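Local structure of hypothetical protein PG1100 (Porphyromonas gingivalis, 1ZBS) at residues Leu141-Glu144 against Gly145-Ala148; Asn193-Leu196 against Ala197-Pro201; Ser200-Ile203 against Ala204-Asp208; Phe220-Phe223 against Leu224-Val228. The protein is of unknown function but probably acts as an N-acetylglucosamine kinase, built on the nucleotide-binding fold of the ASKHA (sugar kinase, Hsp70 and actin) superfamily. All blocks are in the same frame, centred on the assembly; numbering follows the deposited sequence.

The four contacts follow one another along the chain, interactions 2 and 3 sharing Ser-200 and Pro-201 on helix 200-204. Interaction 1, the turn before helix 147-159, lies between interactions 2 and 4: its centre is about 11 Å from that of interaction 2 and about 10 Å from that of interaction 4. It touches both, through Ala-148 packed on Asn-193 and through Glu-144 bonded to Arg-226 and Asn-227 of helix 210-229. Interactions 3 and 4 stand about 21 Å apart between centres, with no direct touch. Interactions 1, 2 and 4 reach the second subunit, and so this helical region beside the sheet of strands 111-116 and 238-241 also contributes to the dimer interface.

Interaction 1: residues Leu141-Glu144 against Gly145-Ala148; sequences LGDE and GSGA
Asp-143 and Ser-146 close a type II beta turn, a buried local contact that leads from the loop after helix 138-141 into helix 147-159. The carbonyl oxygen of Asp-143 accepts two bonds from Ser-146. The hydroxyl OG comes to 2.6 Å from Asp-143 O, lying in the carbonyl plane, whereas the backbone N of Ser-146, 3.2 Å from Asp-143 O, sits above that plane. OG is set between the backbone N and the carbonyl carbon of its own residue (chi1 68°), and this folds it back over the turn. Serine suits the place doubly, because Ser-146 is also the N-cap residue, its OG hydrogen-bonded to Val-149 N in the first turn of the helix. Gly-145 fits the third position of the turn, where phi is positive at 68°. Glu-144 turns its carboxylate out of the turn to Arg-226 and Asn-227 of helix 210-229 and to Lys-160 of the second subunit. The run Gly-Asp-Glu-Gly-Ser-Gly is therefore held from inside by a doubly gripped carbonyl and from outside by Glu-144, whose buried carboxylate meets two cationic side chains and an amide and is probably stabilised in its ionised form.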
ATOM      1  N   LEU A 141       2.032   2.058  -4.770  1.00 23.64           N
ATOM      2  CA  LEU A 141       3.328   2.590  -5.229  1.00 26.17           C
ATOM      3  C   LEU A 141       3.327   4.055  -5.667  1.00 25.91           C
ATOM      4  O   LEU A 141       4.386   4.681  -5.735  1.00 24.79           O
ATOM      5  CB  LEU A 141       3.856   1.748  -6.389  1.00 26.00           C
ATOM      6  CG  LEU A 141       4.120   0.284  -6.063  1.00 27.46           C
ATOM      7  CD1 LEU A 141       4.471  -0.477  -7.337  1.00 29.30           C
ATOM      8  CD2 LEU A 141       5.243   0.196  -5.039  1.00 25.50           C
ATOM      9  N   GLY A 142       2.146   4.586  -5.978  1.00 24.91           N
ATOM     10  CA  GLY A 142       2.055   5.962  -6.431  1.00 22.66           C
ATOM     11  C   GLY A 142       0.734   6.662  -6.167  1.00 24.33           C
ATOM     12  O   GLY A 142       0.347   6.866  -5.015  1.00 20.67           O
ATOM     13  N   ASP A 143       0.035   7.016  -7.246  1.00 25.07           N
ATOM     14  CA  ASP A 143      -1.237   7.725  -7.172  1.00 23.49           C
ATOM     15  C   ASP A 143      -1.154   8.870  -6.170  1.00 21.67           C
ATOM     16  O   ASP A 143      -2.044   9.036  -5.338  1.00 22.76           O
ATOM     17  CB  ASP A 143      -2.388   6.779  -6.782  1.00 25.22           C
ATOM     18  CG  ASP A 143      -2.838   5.880  -7.936  1.00 30.05           C
ATOM     19  OD1 ASP A 143      -2.100   5.763  -8.951  1.00 31.27           O
ATOM     20  OD2 ASP A 143      -3.928   5.270  -7.824  1.00 28.53           O
ATOM     21  N   GLU A 144      -0.097   9.673  -6.236  1.00 20.24           N
ATOM     22  CA  GLU A 144       0.023  10.788  -5.287  1.00 20.61           C
ATOM     23  C   GLU A 144      -1.185  11.754  -5.314  1.00 18.59           C
ATOM     24  O   GLU A 144      -1.777  11.998  -6.361  1.00 17.65           O
ATOM     25  CB  GLU A 144       1.325  11.556  -5.545  1.00 20.99           C
ATOM     26  CG  GLU A 144       2.590  10.774  -5.193  1.00 22.02           C
ATOM     27  CD  GLU A 144       3.015   9.802  -6.284  1.00 23.54           C
ATOM     28  OE1 GLU A 144       3.990   9.057  -6.060  1.00 25.30           O
ATOM     29  OE2 GLU A 144       2.390   9.788  -7.367  1.00 17.69           O
ATOM     30  N   GLY A 145      -1.559  12.282  -4.156  1.00 18.46           N
ATOM     31  CA  GLY A 145      -2.676  13.213  -4.102  1.00 18.21           C
ATOM     32  C   GLY A 145      -4.049  12.638  -4.406  1.00 18.00           C
ATOM     33  O   GLY A 145      -5.037  13.369  -4.397  1.00 18.71           O
ATOM     34  N   SER A 146      -4.114  11.340  -4.682  1.00 18.14           N
ATOM     35  CA  SER A 146      -5.374  10.667  -4.968  1.00 19.43           C
ATOM     36  C   SER A 146      -6.107  10.408  -3.653  1.00 20.50           C
ATOM     37  O   SER A 146      -5.486  10.376  -2.594  1.00 21.07           O
ATOM     38  CB  SER A 146      -5.111   9.318  -5.633  1.00 19.48           C
ATOM     39  OG  SER A 146      -4.504   8.454  -4.687  1.00 17.72           O
ATOM     40  N   GLY A 147      -7.416  10.195  -3.734  1.00 20.33           N
ATOM     41  CA  GLY A 147      -8.205   9.941  -2.546  1.00 21.63           C
ATOM     42  C   GLY A 147      -7.843   8.656  -1.824  1.00 22.27           C
ATOM     43  O   GLY A 147      -8.043   8.550  -0.617  1.00 22.71           O
ATOM     44  N   ALA A 148      -7.333   7.666  -2.546  1.00 22.21           N
ATOM     45  CA  ALA A 148      -6.945   6.428  -1.887  1.00 22.66           C
ATOM     46  C   ALA A 148      -5.677   6.697  -1.090  1.00 21.45           C
ATOM     47  O   ALA A 148      -5.529   6.218   0.032  1.00 20.00           O
ATOM     48  CB  ALA A 148      -6.703   5.321  -2.906  1.00 19.92           C
TER

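Interaction 2: residues Asn193-Leu196 against Ala197-Pro201; sequences NRFL and AGFSP
Phe-195 and Phe-199, four residues apart, make a T-shaped pair across the break between helix 192-197 and helix 200-204. The edge of Phe-199 points at one face of Phe-195, the planes standing at 89° and the ring centroids 5.1 Å apart. Atom CE2 of Phe-199 rides toward the rim of the Phe-195 face, and the closest carbons, Phe-195 CZ and Phe-199 CZ, meet at 3.6 Å. CG of Phe-195 stands anti to the backbone N (chi1 171°), which carries the ring down the helix to the later residue. Phe-199 extends its CG anti to its own carbonyl carbon (chi1 -59°), and the ring swings back beneath the last turn of helix 192-197, where Phe-199 CE2 lies 3.3 Å from Phe-195 O. Flat, polarisable rings suit this place, since one offers an electron-rich face and the other a C-H edge. The backbone closes the helix alongside: Ala-197 N bonds to Asn-193 O at 2.9 Å, and Gly-198 N bonds to Phe-195 O at 3.2 Å in a tighter turn. The small methyl of Ala-197 can nestle against Gly-147 and Ala-148 at the start of helix 147-159, and Leu-196 reaches Leu-141 of the second subunit. Around the rings, Phe-199 makes further edge-to-face pairs with Phe-171 of helix 167-174 and with Tyr-175, while Phe-195 packs on Ser-185 and Val-186 of helix 179-188.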
ATOM      1  N   ASN A 193      -8.489   0.104  -2.408  1.00 25.97           N
ATOM      2  CA  ASN A 193      -8.351   1.505  -2.810  1.00 26.09           C
ATOM      3  C   ASN A 193      -9.650   2.298  -2.638  1.00 26.64           C
ATOM      4  O   ASN A 193      -9.623   3.440  -2.168  1.00 25.50           O
ATOM      5  CB  ASN A 193      -7.858   1.615  -4.258  1.00 24.69           C
ATOM      6  CG  ASN A 193      -8.745   0.877  -5.244  1.00 26.73           C
ATOM      7  OD1 ASN A 193      -9.233  -0.214  -4.958  1.00 26.83           O
ATOM      8  ND2 ASN A 193      -8.941   1.460  -6.419  1.00 23.92           N
ATOM      9  N   ARG A 194     -10.777   1.697  -3.017  1.00 25.52           N
ATOM     10  CA  ARG A 194     -12.075   2.349  -2.884  1.00 27.08           C
ATOM     11  C   ARG A 194     -12.439   2.503  -1.417  1.00 26.39           C
ATOM     12  O   ARG A 194     -13.056   3.495  -1.017  1.00 26.82           O
ATOM     13  CB  ARG A 194     -13.165   1.540  -3.590  1.00 29.34           C
ATOM     14  CG  ARG A 194     -13.072   1.563  -5.108  1.00 35.62           C
ATOM     15  CD  ARG A 194     -14.159   0.691  -5.720  1.00 37.17           C
ATOM     16  NE  ARG A 194     -13.849   0.311  -7.093  1.00 40.74           N
ATOM     17  CZ  ARG A 194     -14.476  -0.656  -7.753  1.00 41.90           C
ATOM     18  NH1 ARG A 194     -15.447  -1.337  -7.155  1.00 41.85           N
ATOM     19  NH2 ARG A 194     -14.128  -0.946  -8.999  1.00 40.42           N
ATOM     20  N   PHE A 195     -12.065   1.510  -0.617  1.00 25.57           N
ATOM     21  CA  PHE A 195     -12.334   1.560   0.810  1.00 24.38           C
ATOM     22  C   PHE A 195     -11.619   2.787   1.376  1.00 24.19           C
ATOM     23  O   PHE A 195     -12.224   3.625   2.050  1.00 22.95           O
ATOM     24  CB  PHE A 195     -11.808   0.300   1.500  1.00 24.23           C
ATOM     25  CG  PHE A 195     -11.864   0.375   2.999  1.00 25.84           C
ATOM     26  CD1 PHE A 195     -13.091   0.340   3.664  1.00 25.59           C
ATOM     27  CD2 PHE A 195     -10.699   0.519   3.745  1.00 24.03           C
ATOM     28  CE1 PHE A 195     -13.158   0.450   5.052  1.00 23.99           C
ATOM     29  CE2 PHE A 195     -10.753   0.629   5.135  1.00 25.27           C
ATOM     30  CZ  PHE A 195     -11.985   0.594   5.793  1.00 25.88           C
ATOM     31  N   LEU A 196     -10.325   2.875   1.078  1.00 20.43           N
ATOM     32  CA  LEU A 196      -9.483   3.967   1.539  1.00 22.45           C
ATOM     33  C   LEU A 196      -9.910   5.352   1.033  1.00 23.38           C
ATOM     34  O   LEU A 196      -9.879   6.326   1.788  1.00 21.16           O
ATOM     35  CB  LEU A 196      -8.025   3.700   1.141  1.00 19.05           C
ATOM     36  CG  LEU A 196      -7.305   2.617   1.951  1.00 18.81           C
ATOM     37  CD1 LEU A 196      -5.927   2.375   1.358  1.00 17.22           C
ATOM     38  CD2 LEU A 196      -7.191   3.056   3.416  1.00 14.29           C
ATOM     39  N   ALA A 197     -10.322   5.425  -0.232  1.00 22.95           N
ATOM     40  CA  ALA A 197     -10.744   6.678  -0.838  1.00 24.86           C
ATOM     41  C   ALA A 197     -12.130   7.130  -0.381  1.00 26.52           C
ATOM     42  O   ALA A 197     -12.563   8.226  -0.723  1.00 26.52           O
ATOM     43  CB  ALA A 197     -10.723   6.548  -2.362  1.00 24.05           C
ATOM     44  N   GLY A 198     -12.822   6.298   0.390  1.00 27.68           N
ATOM     45  CA  GLY A 198     -14.150   6.659   0.850  1.00 26.83           C
ATOM     46  C   GLY A 198     -14.189   7.498   2.116  1.00 29.69           C
ATOM     47  O   GLY A 198     -15.263   7.776   2.653  1.00 30.65           O
ATOM     48  N   PHE A 199     -13.024   7.915   2.594  1.00 31.86           N
ATOM     49  CA  PHE A 199     -12.939   8.714   3.806  1.00 34.43           C
ATOM     50  C   PHE A 199     -12.531  10.138   3.493  1.00 36.40           C
ATOM     51  O   PHE A 199     -12.156  10.908   4.382  1.00 37.32           O
ATOM     52  CB  PHE A 199     -11.931   8.088   4.763  1.00 32.26           C
ATOM     53  CG  PHE A 199     -12.271   6.682   5.153  1.00 33.97           C
ATOM     54  CD1 PHE A 199     -13.452   6.406   5.840  1.00 34.31           C
ATOM     55  CD2 PHE A 199     -11.423   5.632   4.836  1.00 31.74           C
ATOM     56  CE1 PHE A 199     -13.776   5.102   6.204  1.00 32.85           C
ATOM     57  CE2 PHE A 199     -11.740   4.325   5.198  1.00 31.71           C
ATOM     58  CZ  PHE A 199     -12.918   4.061   5.882  1.00 30.51           C
ATOM     59  N   SER A 200     -12.611  10.496   2.223  1.00 37.61           N
ATOM     60  CA  SER A 200     -12.229  11.837   1.818  1.00 38.67           C
ATOM     61  C   SER A 200     -13.114  12.914   2.457  1.00 37.08           C
ATOM     62  O   SER A 200     -12.608  13.916   2.957  1.00 37.31           O
ATOM     63  CB  SER A 200     -12.257  11.949   0.292  1.00 39.91           C
ATOM     64  OG  SER A 200     -11.476  13.051  -0.127  1.00 42.85           O
ATOM     65  N   PRO A 201     -14.444  12.722   2.455  1.00 35.18           N
ATOM     66  CA  PRO A 201     -15.364  13.700   3.045  1.00 34.81           C
ATOM     67  C   PRO A 201     -15.017  14.084   4.487  1.00 35.75           C
ATOM     68  O   PRO A 201     -15.240  15.221   4.905  1.00 35.64           O
ATOM     69  CB  PRO A 201     -16.715  12.998   2.947  1.00 35.63           C
ATOM     70  CG  PRO A 201     -16.582  12.212   1.677  1.00 35.49           C
ATOM     71  CD  PRO A 201     -15.192  11.622   1.821  1.00 37.13           C
TER

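Interaction 3: residues Ser200-Ile203 against Ala204-Asp208; sequences SPFI and AQHLD
The imidazole of His-206 is set obliquely over one face of the Phe-202 ring, with the planes inclined at 38° and the centroids 4.3 Å apart. The carbonyl group of Phe-202 itself comes at the edge of the imidazole, but this approach is doubtful and nothing rests on it. Phe-202 reaches this position because its CG is anti to the backbone N (chi1 -177°), laying the ring along the helix toward the residue four places on. Behind the rings the last turn of helix 200-204 is regular. Ala-204 N bonds to Ser-200 O at 2.8 Å, and Gln-205 N bonds to Pro-201 O at 3.1 Å. The chain then tightens, with His-206 N giving a bond of 2.8 Å to Ile-203 O as it enters a type I turn. Pro-201 suits the first turn of a helix, where the missing N-H of proline costs no helical hydrogen bond. The extended Gln-205 passes its CG 3.2 Å from Pro-201 O. Phe-202 also meets Phe-171 of helix 167-174 edge to face, and Ile-203 and Leu-207 pack on Val-216 of helix 210-229.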
ATOM      1  N   SER A 200     -12.611  10.496   2.223  1.00 37.61           N
ATOM      2  CA  SER A 200     -12.229  11.837   1.818  1.00 38.67           C
ATOM      3  C   SER A 200     -13.114  12.914   2.457  1.00 37.08           C
ATOM      4  O   SER A 200     -12.608  13.916   2.957  1.00 37.31           O
ATOM      5  CB  SER A 200     -12.257  11.949   0.292  1.00 39.91           C
ATOM      6  OG  SER A 200     -11.476  13.051  -0.127  1.00 42.85           O
ATOM      7  N   PRO A 201     -14.444  12.722   2.455  1.00 35.18           N
ATOM      8  CA  PRO A 201     -15.364  13.700   3.045  1.00 34.81           C
ATOM      9  C   PRO A 201     -15.017  14.084   4.487  1.00 35.75           C
ATOM     10  O   PRO A 201     -15.240  15.221   4.905  1.00 35.64           O
ATOM     11  CB  PRO A 201     -16.715  12.998   2.947  1.00 35.63           C
ATOM     12  CG  PRO A 201     -16.582  12.212   1.677  1.00 35.49           C
ATOM     13  CD  PRO A 201     -15.192  11.622   1.821  1.00 37.13           C
ATOM     14  N   PHE A 202     -14.480  13.132   5.247  1.00 34.16           N
ATOM     15  CA  PHE A 202     -14.102  13.385   6.636  1.00 34.05           C
ATOM     16  C   PHE A 202     -12.877  14.303   6.668  1.00 35.13           C
ATOM     17  O   PHE A 202     -12.797  15.245   7.467  1.00 32.86           O
ATOM     18  CB  PHE A 202     -13.767  12.068   7.348  1.00 32.97           C
ATOM     19  CG  PHE A 202     -13.426  12.239   8.801  1.00 31.95           C
ATOM     20  CD1 PHE A 202     -14.431  12.265   9.767  1.00 29.97           C
ATOM     21  CD2 PHE A 202     -12.102  12.432   9.198  1.00 30.67           C
ATOM     22  CE1 PHE A 202     -14.124  12.480  11.107  1.00 30.64           C
ATOM     23  CE2 PHE A 202     -11.783  12.649  10.539  1.00 30.67           C
ATOM     24  CZ  PHE A 202     -12.796  12.678  11.499  1.00 31.31           C
ATOM     25  N   ILE A 203     -11.924  14.013   5.788  1.00 33.74           N
ATOM     26  CA  ILE A 203     -10.702  14.795   5.687  1.00 34.21           C
ATOM     27  C   ILE A 203     -11.014  16.224   5.238  1.00 35.70           C
ATOM     28  O   ILE A 203     -10.619  17.194   5.895  1.00 35.97           O
ATOM     29  CB  ILE A 203      -9.719  14.135   4.696  1.00 33.85           C
ATOM     30  CG1 ILE A 203      -9.285  12.766   5.246  1.00 34.78           C
ATOM     31  CG2 ILE A 203      -8.532  15.043   4.453  1.00 30.05           C
ATOM     32  CD1 ILE A 203      -8.381  11.951   4.319  1.00 37.46           C
ATOM     33  N   ALA A 204     -11.739  16.352   4.133  1.00 35.69           N
ATOM     34  CA  ALA A 204     -12.093  17.665   3.616  1.00 38.10           C
ATOM     35  C   ALA A 204     -12.802  18.498   4.676  1.00 39.43           C
ATOM     36  O   ALA A 204     -12.600  19.710   4.764  1.00 39.73           O
ATOM     37  CB  ALA A 204     -12.983  17.523   2.385  1.00 37.32           C
ATOM     38  N   GLN A 205     -13.629  17.849   5.487  1.00 39.70           N
ATOM     39  CA  GLN A 205     -14.365  18.561   6.524  1.00 41.40           C
ATOM     40  C   GLN A 205     -13.520  18.923   7.743  1.00 40.57           C
ATOM     41  O   GLN A 205     -14.008  19.570   8.665  1.00 39.85           O
ATOM     42  CB  GLN A 205     -15.588  17.739   6.954  1.00 43.08           C
ATOM     43  CG  GLN A 205     -16.748  17.841   5.970  1.00 46.78           C
ATOM     44  CD  GLN A 205     -17.946  16.994   6.357  1.00 48.57           C
ATOM     45  OE1 GLN A 205     -18.346  16.946   7.525  1.00 50.30           O
ATOM     46  NE2 GLN A 205     -18.539  16.336   5.372  1.00 49.08           N
ATOM     47  N   HIS A 206     -12.248  18.536   7.724  1.00 39.80           N
ATOM     48  CA  HIS A 206     -11.355  18.804   8.839  1.00 39.74           C
ATOM     49  C   HIS A 206     -10.081  19.536   8.457  1.00 40.47           C
ATOM     50  O   HIS A 206      -9.107  19.533   9.214  1.00 40.87           O
ATOM     51  CB  HIS A 206     -11.006  17.493   9.541  1.00 40.58           C
ATOM     52  CG  HIS A 206     -12.107  16.966  10.407  1.00 41.27           C
ATOM     53  ND1 HIS A 206     -12.363  17.467  11.664  1.00 41.93           N
ATOM     54  CD2 HIS A 206     -13.029  15.999  10.189  1.00 41.14           C
ATOM     55  CE1 HIS A 206     -13.398  16.831  12.186  1.00 42.55           C
ATOM     56  NE2 HIS A 206     -13.819  15.935  11.311  1.00 43.24           N
ATOM     57  N   LEU A 207     -10.099  20.174   7.291  1.00 41.44           N
ATOM     58  CA  LEU A 207      -8.949  20.928   6.783  1.00 42.44           C
ATOM     59  C   LEU A 207      -8.579  22.090   7.701  1.00 44.63           C
ATOM     60  O   LEU A 207      -7.492  22.662   7.589  1.00 43.77           O
ATOM     61  CB  LEU A 207      -9.257  21.470   5.386  1.00 41.65           C
ATOM     62  CG  LEU A 207      -9.395  20.438   4.268  1.00 41.26           C
ATOM     63  CD1 LEU A 207      -9.942  21.097   3.010  1.00 42.18           C
ATOM     64  CD2 LEU A 207      -8.043  19.806   4.006  1.00 41.34           C
ATOM     65  N   ASP A 208      -9.497  22.447   8.596  1.00 45.86           N
ATOM     66  CA  ASP A 208      -9.257  23.533   9.533  1.00 49.11           C
ATOM     67  C   ASP A 208      -8.212  23.123  10.557  1.00 47.70           C
ATOM     68  O   ASP A 208      -7.711  23.953  11.312  1.00 48.62           O
ATOM     69  CB  ASP A 208     -10.562  23.948  10.237  1.00 53.22           C
ATOM     70  CG  ASP A 208     -11.518  22.782  10.456  1.00 57.81           C
ATOM     71  OD1 ASP A 208     -12.081  22.265   9.457  1.00 58.25           O
ATOM     72  OD2 ASP A 208     -11.712  22.384  11.630  1.00 60.86           O
TER

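Interaction 4: residues Phe220-Phe223 against Leu224-Val228; sequences FDDF and LVRNV
Phe-223 and Asn-227 form the tightly packed side of this contact on helix 210-229. The Asn-227 CB sits over one face of the Phe-223 ring, a CH-pi contact 4.0 Å from the centroid and 19° off its normal. Asn-227 ND2 approaches Phe-223 CD2 to 3.3 Å, the amide and ring planes lying 23° apart. ND2 also bonds to Phe-223 O, although that oxygen is less surely placed. The bonds from Leu-224 N, Val-225 N and Arg-226 N to the carbonyls four residues before are those of an ordinary alpha helix; a wider pi-type turn follows at 225-228, and Asn-227 lies over the ring there. The helix lies against the second five-stranded sheet of the ASKHA fold, where Phe-223 and Val-228 meet Cys-114 of strand 111-116; bulky apolar groups suit that buried face. On the partly exposed side, Asp-222 and Arg-226 run side by side. Asp-222 OD2 rests 3.4 Å from Arg-226 CD and makes only a long salt bridge of 3.9 Å to Arg-226 NH1, the oxygen well out of the guanidinium plane, while Arg-226 NE turns to Glu-144. Asp-221 meets Arg-259, and Asn-227 OD1 bonds to Lys-160 of the second subunit.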
ATOM      1  N   PHE A 220      -0.383  16.599  -2.429  1.00 24.63           N
ATOM      2  CA  PHE A 220      -0.605  17.304  -3.689  1.00 24.07           C
ATOM      3  C   PHE A 220       0.737  17.783  -4.238  1.00 23.96           C
ATOM      4  O   PHE A 220       0.979  17.725  -5.442  1.00 22.72           O
ATOM      5  CB  PHE A 220      -1.532  18.515  -3.501  1.00 23.67           C
ATOM      6  CG  PHE A 220      -2.991  18.159  -3.337  1.00 26.47           C
ATOM      7  CD1 PHE A 220      -3.435  16.845  -3.471  1.00 25.92           C
ATOM      8  CD2 PHE A 220      -3.926  19.156  -3.064  1.00 26.66           C
ATOM      9  CE1 PHE A 220      -4.787  16.529  -3.324  1.00 27.25           C
ATOM     10  CE2 PHE A 220      -5.273  18.853  -2.915  1.00 28.24           C
ATOM     11  CZ  PHE A 220      -5.709  17.532  -3.050  1.00 28.83           C
ATOM     12  N   ASP A 221       1.610  18.258  -3.353  1.00 23.45           N
ATOM     13  CA  ASP A 221       2.916  18.743  -3.781  1.00 25.65           C
ATOM     14  C   ASP A 221       3.686  17.570  -4.395  1.00 26.05           C
ATOM     15  O   ASP A 221       4.306  17.707  -5.452  1.00 25.05           O
ATOM     16  CB  ASP A 221       3.692  19.325  -2.589  1.00 27.99           C
ATOM     17  CG  ASP A 221       4.967  20.036  -3.013  1.00 31.66           C
ATOM     18  OD1 ASP A 221       4.875  21.046  -3.749  1.00 34.56           O
ATOM     19  OD2 ASP A 221       6.064  19.583  -2.617  1.00 33.95           O
ATOM     20  N   ASP A 222       3.615  16.425  -3.721  1.00 24.31           N
ATOM     21  CA  ASP A 222       4.260  15.197  -4.154  1.00 26.27           C
ATOM     22  C   ASP A 222       3.775  14.796  -5.535  1.00 25.15           C
ATOM     23  O   ASP A 222       4.548  14.314  -6.364  1.00 23.28           O
ATOM     24  CB  ASP A 222       3.931  14.052  -3.193  1.00 30.48           C
ATOM     25  CG  ASP A 222       5.114  13.625  -2.372  1.00 35.49           C
ATOM     26  OD1 ASP A 222       5.227  14.078  -1.210  1.00 37.30           O
ATOM     27  OD2 ASP A 222       5.937  12.836  -2.895  1.00 40.44           O
ATOM     28  N   PHE A 223       2.476  14.958  -5.764  1.00 23.95           N
ATOM     29  CA  PHE A 223       1.914  14.615  -7.059  1.00 23.19           C
ATOM     30  C   PHE A 223       2.548  15.476  -8.146  1.00 23.03           C
ATOM     31  O   PHE A 223       2.956  14.960  -9.190  1.00 24.69           O
ATOM     32  CB  PHE A 223       0.394  14.789  -7.072  1.00 19.36           C
ATOM     33  CG  PHE A 223      -0.203  14.721  -8.453  1.00 18.98           C
ATOM     34  CD1 PHE A 223      -0.434  15.887  -9.177  1.00 16.73           C
ATOM     35  CD2 PHE A 223      -0.491  13.496  -9.047  1.00 15.78           C
ATOM     36  CE1 PHE A 223      -0.932  15.830 -10.481  1.00 20.22           C
ATOM     37  CE2 PHE A 223      -0.990  13.423 -10.350  1.00 19.82           C
ATOM     38  CZ  PHE A 223      -1.214  14.595 -11.070  1.00 19.11           C
ATOM     39  N   LEU A 224       2.647  16.778  -7.906  1.00 23.04           N
ATOM     40  CA  LEU A 224       3.239  17.667  -8.904  1.00 25.63           C
ATOM     41  C   LEU A 224       4.684  17.287  -9.183  1.00 26.06           C
ATOM     42  O   LEU A 224       5.089  17.111 -10.338  1.00 24.31           O
ATOM     43  CB  LEU A 224       3.178  19.120  -8.429  1.00 25.11           C
ATOM     44  CG  LEU A 224       1.757  19.666  -8.326  1.00 25.24           C
ATOM     45  CD1 LEU A 224       1.774  21.053  -7.697  1.00 24.97           C
ATOM     46  CD2 LEU A 224       1.139  19.703  -9.716  1.00 26.80           C
ATOM     47  N   VAL A 225       5.455  17.151  -8.112  1.00 25.80           N
ATOM     48  CA  VAL A 225       6.857  16.796  -8.220  1.00 27.55           C
ATOM     49  C   VAL A 225       7.113  15.551  -9.074  1.00 28.86           C
ATOM     50  O   VAL A 225       7.829  15.613 -10.071  1.00 28.17           O
ATOM     51  CB  VAL A 225       7.471  16.564  -6.821  1.00 28.21           C
ATOM     52  CG1 VAL A 225       8.931  16.136  -6.957  1.00 28.47           C
ATOM     53  CG2 VAL A 225       7.378  17.847  -5.989  1.00 29.63           C
ATOM     54  N   ARG A 226       6.512  14.429  -8.690  1.00 28.67           N
ATOM     55  CA  ARG A 226       6.717  13.164  -9.393  1.00 28.15           C
ATOM     56  C   ARG A 226       5.822  12.904 -10.596  1.00 27.30           C
ATOM     57  O   ARG A 226       5.942  11.861 -11.242  1.00 27.18           O
ATOM     58  CB  ARG A 226       6.543  12.018  -8.409  1.00 29.79           C
ATOM     59  CG  ARG A 226       7.255  12.257  -7.099  1.00 33.67           C
ATOM     60  CD  ARG A 226       6.496  11.607  -5.967  1.00 36.52           C
ATOM     61  NE  ARG A 226       6.629  10.158  -5.960  1.00 39.41           N
ATOM     62  CZ  ARG A 226       7.501   9.497  -5.200  1.00 40.84           C
ATOM     63  NH1 ARG A 226       8.315  10.162  -4.391  1.00 40.65           N
ATOM     64  NH2 ARG A 226       7.537   8.171  -5.223  1.00 39.89           N
ATOM     65  N   ASN A 227       4.925  13.833 -10.910  1.00 25.95           N
ATOM     66  CA  ASN A 227       4.020  13.607 -12.034  1.00 27.31           C
ATOM     67  C   ASN A 227       3.926  14.741 -13.052  1.00 28.50           C
ATOM     68  O   ASN A 227       3.603  14.499 -14.216  1.00 32.08           O
ATOM     69  CB  ASN A 227       2.609  13.276 -11.504  1.00 25.19           C
ATOM     70  CG  ASN A 227       2.580  12.007 -10.655  1.00 24.83           C
ATOM     71  OD1 ASN A 227       2.596  10.897 -11.182  1.00 24.02           O
ATOM     72  ND2 ASN A 227       2.543  12.169  -9.335  1.00 24.33           N
ATOM     73  N   VAL A 228       4.207  15.969 -12.627  1.00 28.82           N
ATOM     74  CA  VAL A 228       4.113  17.121 -13.529  1.00 29.47           C
ATOM     75  C   VAL A 228       5.458  17.772 -13.876  1.00 30.72           C
ATOM     76  O   VAL A 228       5.739  18.033 -15.044  1.00 27.91           O
ATOM     77  CB  VAL A 228       3.183  18.213 -12.930  1.00 27.39           C
ATOM     78  CG1 VAL A 228       3.120  19.425 -13.853  1.00 26.79           C
ATOM     79  CG2 VAL A 228       1.801  17.637 -12.711  1.00 25.95           C
TER